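PDB 7JVH: glycoside Hydrolase Family 43_12 from Metagenome, which probably hydrolyses glycosidic bonds in arabinose- or xylose-containing plant polysaccharides or oligosaccharides, as other family 43 glycoside hydrolases do. Local coordinates for residues A[386-390]-A[391-395]. Residues are numbered along the deposited sequence; the frame is centred on the assembly and turned at random.
Sequences EDFKS and ENIDY
F388 meets I393 at the edge of its ring: CE1 of F388 lies 4.1 Å from CG2 of I393, and that methyl sits near the ring plane rather than over a face. E386 lays its CG on one face, 3.3 Å from the F388 ring plane and above the middle of the ring. The E386 chain bends at chi2 (56°), and its carboxylate turns back to the loop: OE2 accepts the F388 backbone N at 2.8 Å through its anti lone pair, while OE1 is hydrogen-bonded to the hydroxyl of Y384. Cut back to an alanine, E386 would lose both carboxylate and CG, which is likely to leave the F388 N-H and the Y384 hydroxyl without this partner and to open a gap against the ring. OE1 of E386 also passes 4.1 Å from CB of D394; the two carboxylates are near each other without touching, and D394 forms a salt bridge with R396 through OD1. E386 ends strand 383-386, and the rest lies in the loop leading to strand 399-400 in the concanavalin A-like C-terminal domain, a beta-sandwich. F388, which is buried, and I393 both pack on I410 and L416, and W397 meets the F388 ring edge-to-face. At the exposed bend, S390 carries OG anti to its own N (chi1 169°), toward the N atoms of the residues that follow, where it takes a weak bond from the N392 backbone N at 3.4 Å, bent to 138° at the hydrogen. CB of N392 rests 3.9 Å from the same OG of S390.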
loop_
_atom_site.group_PDB
_atom_site.type_symbol
_atom_site.label_atom_id
_atom_site.label_comp_id
_atom_site.label_asym_id
_atom_site.label_seq_id
_atom_site.Cartn_x
_atom_site.Cartn_y
_atom_site.Cartn_z
ATOM N N GLU A 386 -17.853 10.063 -3.725
ATOM C CA GLU A 386 -17.686 9.674 -5.101
ATOM C C GLU A 386 -19.050 9.220 -5.579
ATOM O O GLU A 386 -19.694 8.382 -4.932
ATOM C CB GLU A 386 -16.704 8.510 -5.200
ATOM C CG GLU A 386 -16.505 7.969 -6.598
ATOM C CD GLU A 386 -16.062 9.048 -7.573
ATOM O OE1 GLU A 386 -14.897 9.475 -7.462
ATOM O OE2 GLU A 386 -16.874 9.442 -8.456
ATOM N N ASP A 387 -19.478 9.758 -6.724
ATOM C CA ASP A 387 -20.755 9.413 -7.355
ATOM C C ASP A 387 -20.625 8.537 -8.594
ATOM O O ASP A 387 -21.616 8.136 -9.157
ATOM C CB ASP A 387 -21.510 10.709 -7.680
ATOM C CG ASP A 387 -21.992 11.423 -6.427
ATOM O OD1 ASP A 387 -22.226 10.743 -5.402
ATOM O OD2 ASP A 387 -22.144 12.670 -6.472
ATOM N N PHE A 388 -19.384 8.240 -9.000
ATOM C CA PHE A 388 -19.070 7.393 -10.151
ATOM C C PHE A 388 -19.849 7.775 -11.423
ATOM O O PHE A 388 -20.356 6.920 -12.142
ATOM C CB PHE A 388 -19.269 5.913 -9.816
ATOM C CG PHE A 388 -18.443 5.436 -8.653
ATOM C CD1 PHE A 388 -17.077 5.234 -8.796
ATOM C CD2 PHE A 388 -19.025 5.225 -7.414
ATOM C CE1 PHE A 388 -16.312 4.805 -7.725
ATOM C CE2 PHE A 388 -18.269 4.807 -6.334
ATOM C CZ PHE A 388 -16.906 4.589 -6.486
ATOM N N LYS A 389 -19.924 9.084 -11.679
ATOM C CA LYS A 389 -20.544 9.650 -12.879
ATOM C C LYS A 389 -19.591 9.751 -14.086
ATOM O O LYS A 389 -19.873 10.469 -15.047
ATOM C CB LYS A 389 -21.099 11.026 -12.551
ATOM C CG LYS A 389 -22.098 11.032 -11.400
ATOM C CD LYS A 389 -22.930 12.315 -11.336
ATOM C CE LYS A 389 -24.128 12.119 -10.415
ATOM N NZ LYS A 389 -24.744 13.397 -9.961
ATOM N N SER A 390 -18.477 9.008 -14.044
ATOM C CA SER A 390 -17.422 9.100 -15.041
ATOM C C SER A 390 -16.702 7.767 -15.204
ATOM O O SER A 390 -16.293 7.150 -14.213
ATOM C CB SER A 390 -16.428 10.176 -14.636
ATOM O OG SER A 390 -15.269 10.122 -15.448
ATOM N N GLU A 391 -16.531 7.356 -16.469
ATOM C CA GLU A 391 -15.935 6.070 -16.819
ATOM C C GLU A 391 -14.490 5.956 -16.385
ATOM O O GLU A 391 -13.994 4.853 -16.185
ATOM C CB GLU A 391 -16.082 5.800 -18.325
ATOM C CG GLU A 391 -16.718 4.452 -18.640
ATOM C CD GLU A 391 -17.303 4.387 -20.034
ATOM O OE1 GLU A 391 -16.676 4.908 -20.986
ATOM O OE2 GLU A 391 -18.392 3.808 -20.157
ATOM N N ASN A 392 -13.833 7.106 -16.233
ATOM C CA ASN A 392 -12.492 7.214 -15.651
ATOM C C ASN A 392 -12.607 7.234 -14.125
ATOM O O ASN A 392 -12.703 8.303 -13.511
ATOM C CB ASN A 392 -11.781 8.489 -16.125
ATOM C CG ASN A 392 -11.721 8.603 -17.629
ATOM O OD1 ASN A 392 -11.224 7.704 -18.317
ATOM N ND2 ASN A 392 -12.230 9.715 -18.153
ATOM N N ILE A 393 -12.664 6.042 -13.527
ATOM C CA ILE A 393 -12.814 5.899 -12.100
ATOM C C ILE A 393 -11.522 6.318 -11.413
ATOM O O ILE A 393 -10.448 6.065 -11.909
ATOM C CB ILE A 393 -13.236 4.463 -11.731
ATOM C CG1 ILE A 393 -14.678 4.237 -12.201
ATOM C CG2 ILE A 393 -13.119 4.214 -10.228
ATOM C CD1 ILE A 393 -15.143 2.809 -12.044
ATOM N N ASP A 394 -11.655 6.990 -10.268
ATOM C CA ASP A 394 -10.532 7.519 -9.513
ATOM C C ASP A 394 -9.555 6.390 -9.195
ATOM O O ASP A 394 -9.977 5.308 -8.809
ATOM C CB ASP A 394 -11.051 8.185 -8.230
ATOM C CG ASP A 394 -9.993 8.987 -7.513
ATOM O OD1 ASP A 394 -9.121 8.372 -6.853
ATOM O OD2 ASP A 394 -10.070 10.240 -7.574
ATOM N N TYR A 395 -8.251 6.669 -9.336
ATOM C CA TYR A 395 -7.174 5.675 -9.174
ATOM C C TYR A 395 -6.961 5.131 -7.758
ATOM O O TYR A 395 -6.049 4.327 -7.550
ATOM C CB TYR A 395 -5.831 6.241 -9.629
ATOM C CG TYR A 395 -5.727 6.655 -11.078
ATOM C CD1 TYR A 395 -5.956 5.745 -12.100
ATOM C CD2 TYR A 395 -5.334 7.955 -11.428
ATOM C CE1 TYR A 395 -5.827 6.122 -13.433
ATOM C CE2 TYR A 395 -5.209 8.331 -12.747
ATOM C CZ TYR A 395 -5.457 7.416 -13.740
ATOM O OH TYR A 395 -5.342 7.801 -15.049
#